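Local atomic coordinates of acyl-[acyl-carrier-protein]--UDP-N-acetylglucosamine O-acyltransferase (PDB entry 1J2Z), a protein that catalyses the first step of lipid A biosynthesis, transferring a (3R)-hydroxyacyl chain from acyl carrier protein to UDP-N-acetylglucosamine. Residues 67-81 with 93-105. Residues are numbered along the deposited sequence; the frame is centred on the assembly and turned at random.
Sequences QPQDLKYKGEYSELI and MINPGTEGGIKKT. With SOG (octyl 1-thio-beta-D-glucopyranoside), chain B; SO4 (sulfate ion), chain C.
Glu79 and Thr105 join successive coils of a left-handed parallel beta-helix, a worked example of how neighbouring coils of such a solenoid are held together. Glu79 O accepts hydrogen bonds from Thr105 N (3.0 Å) and, from the opposite face of its carbonyl plane, Gly97 N (3.3 Å), so one oxygen links both ends of the 97-105 excursion; Ile81 N donates an almost straight hydrogen bond to Thr105 O (2.9 Å, 173° at the hydrogen). Leu80, with CG swung anti to its backbone N (chi1 -159°), sends CD1 across Ile94 at roughly a right angle, 3.8 Å from Ile94 CG2, while its CB rests on Pro96. Farther out, Pro68 CG lies over one face of the Tyr73 ring, offset toward its rim, and Thr98 CG2 completes a triangle by touching both Pro68 CG and Tyr73 CD1 (3.9 Å each). Gly75 N covers the ring's other face, and Tyr73 OH bonds Glu76 O (2.7 Å), holding its far end. Gln69 crosses Met93, CD 3.7 Å from Met93 CE, and its OE1 is bonded by Asn133 of the second subunit beside the octyl thioglucoside, in a substrate-binding segment. Asp122 holds Thr98 OG1. Strand 79-82 runs parallel between 49-52 and 104-107, and strand 93-94 between 63-64 and 118-119 in an adjoining sheet.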
ATOM      1  N   GLN A  67      10.701   0.180 -16.825  1.00 20.63           N
ATOM      2  CA  GLN A  67      10.718  -1.249 -17.122  1.00 23.31           C
ATOM      3  C   GLN A  67       9.956  -2.132 -16.143  1.00 25.69           C
ATOM      4  O   GLN A  67       9.883  -1.845 -14.946  1.00 20.37           O
ATOM      5  CB  GLN A  67      12.165  -1.740 -17.236  1.00 22.40           C
ATOM      6  CG  GLN A  67      13.050  -1.366 -16.065  1.00 29.83           C
ATOM      7  CD  GLN A  67      14.510  -1.713 -16.306  1.00 35.12           C
ATOM      8  OE1 GLN A  67      14.891  -2.884 -16.308  1.00 39.24           O
ATOM      9  NE2 GLN A  67      15.332  -0.694 -16.519  1.00 38.92           N
ATOM     10  N   PRO A  68       9.360  -3.222 -16.647  1.00 23.60           N
ATOM     11  CA  PRO A  68       8.619  -4.112 -15.752  1.00 27.80           C
ATOM     12  C   PRO A  68       9.518  -4.649 -14.641  1.00 28.67           C
ATOM     13  O   PRO A  68      10.741  -4.706 -14.790  1.00 23.31           O
ATOM     14  CB  PRO A  68       8.101  -5.210 -16.690  1.00 28.67           C
ATOM     15  CG  PRO A  68       9.013  -5.139 -17.878  1.00 30.71           C
ATOM     16  CD  PRO A  68       9.252  -3.668 -18.045  1.00 23.97           C
ATOM     17  N   GLN A  69       8.906  -5.018 -13.521  1.00 21.32           N
ATOM     18  CA  GLN A  69       9.651  -5.542 -12.384  1.00 31.07           C
ATOM     19  C   GLN A  69      10.042  -6.991 -12.642  1.00 33.64           C
ATOM     20  O   GLN A  69      11.042  -7.479 -12.117  1.00 40.70           O
ATOM     21  CB  GLN A  69       8.806  -5.425 -11.114  1.00 21.81           C
ATOM     22  CG  GLN A  69       8.384  -3.989 -10.828  1.00 24.65           C
ATOM     23  CD  GLN A  69       7.695  -3.827  -9.490  1.00 26.78           C
ATOM     24  OE1 GLN A  69       6.593  -4.333  -9.273  1.00 29.40           O
ATOM     25  NE2 GLN A  69       8.344  -3.116  -8.584  1.00 16.26           N
ATOM     26  N   ASP A  70       9.250  -7.662 -13.472  1.00 42.11           N
ATOM     27  CA  ASP A  70       9.490  -9.054 -13.844  1.00 54.83           C
ATOM     28  C   ASP A  70      10.965  -9.311 -14.177  1.00 58.00           C
ATOM     29  O   ASP A  70      11.608  -8.515 -14.864  1.00 52.18           O
ATOM     30  CB  ASP A  70       8.614  -9.414 -15.045  1.00 56.72           C
ATOM     31  CG  ASP A  70       8.922 -10.787 -15.604  1.00 59.43           C
ATOM     32  OD1 ASP A  70       8.830 -11.778 -14.849  1.00 62.28           O
ATOM     33  OD2 ASP A  70       9.252 -10.873 -16.805  1.00 61.85           O
ATOM     34  N   LEU A  71      11.490 -10.432 -13.688  1.00 63.33           N
ATOM     35  CA  LEU A  71      12.884 -10.795 -13.925  1.00 70.55           C
ATOM     36  C   LEU A  71      13.117 -11.281 -15.350  1.00 71.01           C
ATOM     37  O   LEU A  71      14.189 -11.070 -15.917  1.00 70.36           O
ATOM     38  CB  LEU A  71      13.320 -11.885 -12.940  1.00 80.55           C
ATOM     39  CG  LEU A  71      14.762 -12.392 -13.066  1.00 86.10           C
ATOM     40  CD1 LEU A  71      15.737 -11.248 -12.813  1.00 88.53           C
ATOM     41  CD2 LEU A  71      14.997 -13.527 -12.074  1.00 89.06           C
ATOM     42  N   LYS A  72      12.111 -11.935 -15.923  1.00 72.46           N
ATOM     43  CA  LYS A  72      12.207 -12.460 -17.281  1.00 72.94           C
ATOM     44  C   LYS A  72      12.490 -11.362 -18.304  1.00 72.26           C
ATOM     45  O   LYS A  72      13.032 -11.630 -19.377  1.00 71.88           O
ATOM     46  CB  LYS A  72      10.912 -13.193 -17.656  1.00 73.85           C
ATOM     47  CG  LYS A  72      10.916 -13.779 -19.065  1.00 79.01           C
ATOM     48  CD  LYS A  72       9.613 -14.502 -19.392  1.00 76.33           C
ATOM     49  CE  LYS A  72       9.644 -15.075 -20.805  1.00 74.38           C
ATOM     50  NZ  LYS A  72       8.392 -15.801 -21.159  1.00 68.87           N
ATOM     51  N   TYR A  73      12.123 -10.129 -17.970  1.00 71.03           N
ATOM     52  CA  TYR A  73      12.345  -9.004 -18.873  1.00 69.43           C
ATOM     53  C   TYR A  73      13.828  -8.840 -19.181  1.00 71.86           C
ATOM     54  O   TYR A  73      14.673  -8.971 -18.294  1.00 70.88           O
ATOM     55  CB  TYR A  73      11.815  -7.710 -18.254  1.00 62.84           C
ATOM     56  CG  TYR A  73      11.928  -6.520 -19.176  1.00 59.46           C
ATOM     57  CD1 TYR A  73      11.147  -6.433 -20.329  1.00 60.67           C
ATOM     58  CD2 TYR A  73      12.822  -5.486 -18.906  1.00 57.89           C
ATOM     59  CE1 TYR A  73      11.252  -5.343 -21.192  1.00 54.37           C
ATOM     60  CE2 TYR A  73      12.937  -4.392 -19.764  1.00 55.76           C
ATOM     61  CZ  TYR A  73      12.148  -4.328 -20.902  1.00 50.59           C
ATOM     62  OH  TYR A  73      12.259  -3.256 -21.755  1.00 55.19           O
ATOM     63  N   LYS A  74      14.142  -8.544 -20.439  1.00 74.57           N
ATOM     64  CA  LYS A  74      15.529  -8.367 -20.855  1.00 77.73           C
ATOM     65  C   LYS A  74      15.683  -7.193 -21.822  1.00 76.22           C
ATOM     66  O   LYS A  74      15.998  -7.384 -22.997  1.00 77.13           O
ATOM     67  CB  LYS A  74      16.045  -9.654 -21.510  1.00 80.36           C
ATOM     68  CG  LYS A  74      17.518  -9.615 -21.895  1.00 87.34           C
ATOM     69  CD  LYS A  74      17.944 -10.901 -22.588  1.00 92.43           C
ATOM     70  CE  LYS A  74      19.419 -10.870 -22.959  1.00 92.82           C
ATOM     71  NZ  LYS A  74      19.841 -12.122 -23.646  1.00 95.63           N
ATOM     72  N   GLY A  75      15.463  -5.980 -21.318  1.00 74.40           N
ATOM     73  CA  GLY A  75      15.586  -4.795 -22.150  1.00 71.81           C
ATOM     74  C   GLY A  75      14.815  -4.923 -23.449  1.00 71.85           C
ATOM     75  O   GLY A  75      15.211  -4.378 -24.481  1.00 71.97           O
ATOM     76  N   GLU A  76      13.701  -5.644 -23.391  1.00 70.05           N
ATOM     77  CA  GLU A  76      12.862  -5.867 -24.559  1.00 64.12           C
ATOM     78  C   GLU A  76      12.241  -4.577 -25.083  1.00 62.35           C
ATOM     79  O   GLU A  76      12.230  -3.548 -24.406  1.00 60.12           O
ATOM     80  CB  GLU A  76      11.751  -6.857 -24.212  1.00 63.03           C
ATOM     81  CG  GLU A  76      12.204  -7.984 -23.304  1.00 59.05           C
ATOM     82  CD  GLU A  76      11.057  -8.857 -22.869  1.00 61.20           C
ATOM     83  OE1 GLU A  76      10.006  -8.299 -22.504  1.00 67.97           O
ATOM     84  OE2 GLU A  76      11.203 -10.097 -22.882  1.00 69.14           O
ATOM     85  N   TYR A  77      11.720  -4.662 -26.301  1.00 60.11           N
ATOM     86  CA  TYR A  77      11.076  -3.548 -26.980  1.00 52.65           C
ATOM     87  C   TYR A  77       9.568  -3.677 -26.744  1.00 45.07           C
ATOM     88  O   TYR A  77       8.896  -4.436 -27.442  1.00 44.96           O
ATOM     89  CB  TYR A  77      11.357  -3.626 -28.487  1.00 62.97           C
ATOM     90  CG  TYR A  77      12.692  -4.254 -28.856  1.00 72.93           C
ATOM     91  CD1 TYR A  77      12.996  -5.568 -28.489  1.00 75.20           C
ATOM     92  CD2 TYR A  77      13.648  -3.537 -29.575  1.00 77.01           C
ATOM     93  CE1 TYR A  77      14.217  -6.150 -28.823  1.00 81.08           C
ATOM     94  CE2 TYR A  77      14.877  -4.111 -29.917  1.00 81.88           C
ATOM     95  CZ  TYR A  77      15.152  -5.417 -29.536  1.00 84.08           C
ATOM     96  OH  TYR A  77      16.359  -5.993 -29.864  1.00 86.71           O
ATOM     97  N   SER A  78       9.040  -2.946 -25.766  1.00 35.79           N
ATOM     98  CA  SER A  78       7.611  -3.004 -25.458  1.00 30.43           C
ATOM     99  C   SER A  78       7.008  -1.614 -25.312  1.00 25.17           C
ATOM    100  O   SER A  78       7.731  -0.624 -25.259  1.00 21.26           O
ATOM    101  CB  SER A  78       7.375  -3.808 -24.179  1.00 33.80           C
ATOM    102  OG  SER A  78       7.554  -5.196 -24.413  1.00 44.27           O
ATOM    103  N   GLU A  79       5.683  -1.545 -25.219  1.00 20.17           N
ATOM    104  CA  GLU A  79       5.004  -0.261 -25.113  1.00 20.46           C
ATOM    105  C   GLU A  79       3.983  -0.175 -23.992  1.00 19.75           C
ATOM    106  O   GLU A  79       3.542  -1.187 -23.446  1.00 20.41           O
ATOM    107  CB  GLU A  79       4.270   0.053 -26.418  1.00 21.60           C
ATOM    108  CG  GLU A  79       5.043  -0.226 -27.694  1.00 31.62           C
ATOM    109  CD  GLU A  79       4.172  -0.053 -28.927  1.00 29.30           C
ATOM    110  OE1 GLU A  79       3.937   1.100 -29.341  1.00 37.69           O
ATOM    111  OE2 GLU A  79       3.702  -1.071 -29.467  1.00 32.52           O
ATOM    112  N   LEU A  80       3.601   1.057 -23.676  1.00 22.28           N
ATOM    113  CA  LEU A  80       2.576   1.338 -22.676  1.00 18.94           C
ATOM    114  C   LEU A  80       1.655   2.275 -23.444  1.00 16.53           C
ATOM    115  O   LEU A  80       2.084   3.342 -23.884  1.00 18.49           O
ATOM    116  CB  LEU A  80       3.160   2.068 -21.465  1.00 14.58           C
ATOM    117  CG  LEU A  80       2.364   1.985 -20.154  1.00 27.63           C
ATOM    118  CD1 LEU A  80       2.780   3.129 -19.233  1.00 26.16           C
ATOM    119  CD2 LEU A  80       0.873   2.044 -20.416  1.00 21.07           C
ATOM    120  N   ILE A  81       0.402   1.877 -23.621  1.00 15.12           N
ATOM    121  CA  ILE A  81      -0.546   2.695 -24.369  1.00 17.73           C
ATOM    122  C   ILE A  81      -1.752   3.058 -23.505  1.00 19.64           C
ATOM    123  O   ILE A  81      -2.489   2.185 -23.050  1.00 18.23           O
ATOM    124  CB  ILE A  81      -1.008   1.945 -25.641  1.00 23.59           C
ATOM    125  CG1 ILE A  81       0.222   1.542 -26.464  1.00 20.34           C
ATOM    126  CG2 ILE A  81      -1.943   2.830 -26.467  1.00 18.12           C
ATOM    127  CD1 ILE A  81      -0.062   0.545 -27.568  1.00 23.30           C
ATOM    128  N   MET A  93       2.034   3.429 -10.579  1.00 15.27           N
ATOM    129  CA  MET A  93       3.215   2.922 -11.267  1.00 16.59           C
ATOM    130  C   MET A  93       2.710   1.938 -12.309  1.00 22.12           C
ATOM    131  O   MET A  93       2.084   0.936 -11.970  1.00 23.81           O
ATOM    132  CB  MET A  93       4.140   2.232 -10.265  1.00 19.20           C
ATOM    133  CG  MET A  93       5.592   2.110 -10.713  1.00 23.68           C
ATOM    134  SD  MET A  93       5.898   0.659 -11.703  1.00 26.59           S
ATOM    135  CE  MET A  93       6.319  -0.550 -10.430  1.00 20.92           C
ATOM    136  N   ILE A  94       2.970   2.241 -13.575  1.00 19.30           N
ATOM    137  CA  ILE A  94       2.503   1.409 -14.675  1.00 19.27           C
ATOM    138  C   ILE A  94       3.649   1.057 -15.615  1.00 19.92           C
ATOM    139  O   ILE A  94       4.344   1.939 -16.118  1.00 18.35           O
ATOM    140  CB  ILE A  94       1.406   2.142 -15.471  1.00 20.05           C
ATOM    141  CG1 ILE A  94       0.268   2.544 -14.527  1.00 21.51           C
ATOM    142  CG2 ILE A  94       0.869   1.244 -16.579  1.00 21.73           C
ATOM    143  CD1 ILE A  94      -0.832   3.336 -15.197  1.00 23.51           C
ATOM    144  N   ASN A  95       3.836  -0.237 -15.853  1.00 17.25           N
ATOM    145  CA  ASN A  95       4.905  -0.706 -16.723  1.00 15.49           C
ATOM    146  C   ASN A  95       4.396  -1.168 -18.078  1.00 17.31           C
ATOM    147  O   ASN A  95       3.223  -1.518 -18.223  1.00 18.36           O
ATOM    148  CB  ASN A  95       5.638  -1.875 -16.058  1.00 20.56           C
ATOM    149  CG  ASN A  95       6.169  -1.519 -14.687  1.00 15.17           C
ATOM    150  OD1 ASN A  95       6.927  -0.560 -14.534  1.00 23.10           O
ATOM    151  ND2 ASN A  95       5.774  -2.288 -13.683  1.00 15.53           N
ATOM    152  N   PRO A  96       5.274  -1.157 -19.093  1.00 18.99           N
ATOM    153  CA  PRO A  96       4.919  -1.590 -20.446  1.00 20.50           C
ATOM    154  C   PRO A  96       4.981  -3.116 -20.485  1.00 23.51           C
ATOM    155  O   PRO A  96       5.357  -3.747 -19.490  1.00 18.64           O
ATOM    156  CB  PRO A  96       5.985  -0.922 -21.318  1.00 15.17           C
ATOM    157  CG  PRO A  96       7.171  -0.866 -20.407  1.00 17.90           C
ATOM    158  CD  PRO A  96       6.566  -0.446 -19.093  1.00 15.08           C
ATOM    159  N   GLY A  97       4.619  -3.705 -21.620  1.00 19.55           N
ATOM    160  CA  GLY A  97       4.608  -5.155 -21.731  1.00 17.64           C
ATOM    161  C   GLY A  97       5.956  -5.826 -21.893  1.00 21.28           C
ATOM    162  O   GLY A  97       6.989  -5.199 -21.691  1.00 17.64           O
ATOM    163  N   THR A  98       5.931  -7.113 -22.240  1.00 21.30           N
ATOM    164  CA  THR A  98       7.141  -7.906 -22.447  1.00 20.16           C
ATOM    165  C   THR A  98       6.992  -8.763 -23.703  1.00 24.68           C
ATOM    166  O   THR A  98       5.886  -8.950 -24.224  1.00 19.22           O
ATOM    167  CB  THR A  98       7.416  -8.874 -21.269  1.00 18.04           C
ATOM    168  OG1 THR A  98       6.317  -9.778 -21.132  1.00 22.56           O
ATOM    169  CG2 THR A  98       7.612  -8.111 -19.969  1.00 17.40           C
ATOM    170  N   GLU A  99       8.111  -9.295 -24.180  1.00 28.01           N
ATOM    171  CA  GLU A  99       8.105 -10.134 -25.369  1.00 31.88           C
ATOM    172  C   GLU A  99       7.348 -11.433 -25.111  1.00 31.52           C
ATOM    173  O   GLU A  99       6.695 -11.969 -26.006  1.00 30.51           O
ATOM    174  CB  GLU A  99       9.540 -10.439 -25.802  1.00 39.45           C
ATOM    175  CG  GLU A  99       9.633 -11.348 -27.015  1.00 55.78           C
ATOM    176  CD  GLU A  99      11.061 -11.545 -27.485  1.00 68.62           C
ATOM    177  OE1 GLU A  99      11.901 -11.996 -26.674  1.00 74.15           O
ATOM    178  OE2 GLU A  99      11.341 -11.249 -28.667  1.00 76.81           O
ATOM    179  N   GLY A 100       7.434 -11.932 -23.883  1.00 32.13           N
ATOM    180  CA  GLY A 100       6.748 -13.163 -23.533  1.00 31.76           C
ATOM    181  C   GLY A 100       5.254 -12.964 -23.378  1.00 35.10           C
ATOM    182  O   GLY A 100       4.483 -13.925 -23.441  1.00 35.80           O
ATOM    183  N   GLY A 101       4.846 -11.714 -23.173  1.00 32.61           N
ATOM    184  CA  GLY A 101       3.437 -11.400 -23.015  1.00 29.75           C
ATOM    185  C   GLY A 101       2.834 -10.942 -24.332  1.00 30.79           C
ATOM    186  O   GLY A 101       2.826 -11.692 -25.303  1.00 32.52           O
ATOM    187  N   ILE A 102       2.330  -9.714 -24.370  1.00 23.39           N
ATOM    188  CA  ILE A 102       1.740  -9.178 -25.590  1.00 22.85           C
ATOM    189  C   ILE A 102       2.499  -7.939 -26.055  1.00 23.86           C
ATOM    190  O   ILE A 102       1.982  -7.137 -26.834  1.00 20.59           O
ATOM    191  CB  ILE A 102       0.249  -8.808 -25.389  1.00 22.98           C
ATOM    192  CG1 ILE A 102       0.104  -7.835 -24.214  1.00 18.72           C
ATOM    193  CG2 ILE A 102      -0.577 -10.069 -25.167  1.00 27.79           C
ATOM    194  CD1 ILE A 102      -1.335  -7.389 -23.967  1.00 22.45           C
ATOM    195  N   LYS A 103       3.726  -7.796 -25.559  1.00 21.67           N
ATOM    196  CA  LYS A 103       4.602  -6.680 -25.910  1.00 25.06           C
ATOM    197  C   LYS A 103       4.016  -5.314 -25.588  1.00 22.94           C
ATOM    198  O   LYS A 103       4.452  -4.304 -26.140  1.00 20.24           O
ATOM    199  CB  LYS A 103       4.967  -6.740 -27.399  1.00 31.51           C
ATOM    200  CG  LYS A 103       5.661  -8.040 -27.817  1.00 38.28           C
ATOM    201  CD  LYS A 103       6.032  -8.052 -29.302  1.00 35.77           C
ATOM    202  CE  LYS A 103       7.076  -6.993 -29.632  1.00 44.82           C
ATOM    203  NZ  LYS A 103       7.439  -6.974 -31.080  1.00 49.65           N
ATOM    204  N   LYS A 104       3.036  -5.271 -24.690  1.00 24.67           N
ATOM    205  CA  LYS A 104       2.430  -3.997 -24.329  1.00 22.77           C
ATOM    206  C   LYS A 104       1.488  -4.083 -23.133  1.00 21.65           C
ATOM    207  O   LYS A 104       1.027  -5.160 -22.754  1.00 22.71           O
ATOM    208  CB  LYS A 104       1.646  -3.439 -25.524  1.00 27.73           C
ATOM    209  CG  LYS A 104       0.374  -4.229 -25.830  1.00 25.74           C
ATOM    210  CD  LYS A 104      -0.368  -3.706 -27.054  1.00 32.00           C
ATOM    211  CE  LYS A 104       0.257  -4.196 -28.349  1.00 24.89           C
ATOM    212  NZ  LYS A 104       0.127  -5.680 -28.491  1.00 24.26           N
ATOM    213  N   THR A 105       1.237  -2.925 -22.538  1.00 20.42           N
ATOM    214  CA  THR A 105       0.302  -2.783 -21.435  1.00 22.52           C
ATOM    215  C   THR A 105      -0.675  -1.783 -22.034  1.00 23.06           C
ATOM    216  O   THR A 105      -0.263  -0.735 -22.535  1.00 20.46           O
ATOM    217  CB  THR A 105       0.970  -2.199 -20.186  1.00 22.63           C
ATOM    218  OG1 THR A 105       1.854  -3.180 -19.629  1.00 19.89           O
ATOM    219  CG2 THR A 105      -0.083  -1.803 -19.155  1.00 14.60           C
TER
HETATM  220  C1  SOG B 409       4.505 -10.185 -11.046  0.70 61.56           C
HETATM  221  C2  SOG B 409       5.208  -9.564 -12.279  0.70 58.64           C
HETATM  222  C3  SOG B 409       5.873  -8.240 -11.876  0.70 53.21           C
HETATM  223  C4  SOG B 409       4.781  -7.301 -11.352  0.70 53.09           C
HETATM  224  C5  SOG B 409       4.096  -7.957 -10.125  0.70 55.19           C
HETATM  225  C6  SOG B 409       2.986  -7.066  -9.585  0.70 57.81           C
HETATM  226  C1' SOG B 409       3.871 -12.398 -10.365  0.70 66.77           C
HETATM  227  C2' SOG B 409       2.431 -12.756 -10.052  0.70 61.34           C
HETATM  228  C3' SOG B 409       2.313 -14.197  -9.592  0.70 59.84           C
HETATM  229  C4' SOG B 409       0.869 -14.565  -9.280  0.70 52.20           C
HETATM  230  C5' SOG B 409       0.758 -16.012  -8.821  0.70 48.62           C
HETATM  231  C6' SOG B 409      -0.655 -16.334  -8.379  0.70 40.30           C
HETATM  232  C7' SOG B 409      -0.780 -17.767  -7.919  0.70 43.17           C
HETATM  233  C8' SOG B 409      -2.197 -18.057  -7.484  0.70 37.89           C
HETATM  234  S1  SOG B 409       3.859 -11.415 -11.408  0.70 70.96           S
HETATM  235  O2  SOG B 409       6.187 -10.462 -12.787  0.70 56.14           O
HETATM  236  O3  SOG B 409       6.508  -7.659 -12.996  0.70 55.49           O
HETATM  237  O4  SOG B 409       5.352  -6.059 -10.980  0.70 41.60           O
HETATM  238  O5  SOG B 409       3.531  -9.238 -10.523  0.70 60.73           O
HETATM  239  O6  SOG B 409       3.525  -6.104  -8.699  0.70 61.21           O
HETATM  240  S   SO4 C 412      13.833   2.505 -17.512  1.00 65.27           S
HETATM  241  O1  SO4 C 412      13.508   3.929 -17.441  1.00 65.76           O
HETATM  242  O2  SO4 C 412      13.718   2.050 -18.889  1.00 67.59           O
HETATM  243  O3  SO4 C 412      15.192   2.271 -17.046  1.00 65.90           O
HETATM  244  O4  SO4 C 412      12.921   1.729 -16.673  1.00 55.93           O
HETATM  245  O   HOH W   1       4.196  -3.456 -28.661  1.00 25.58           O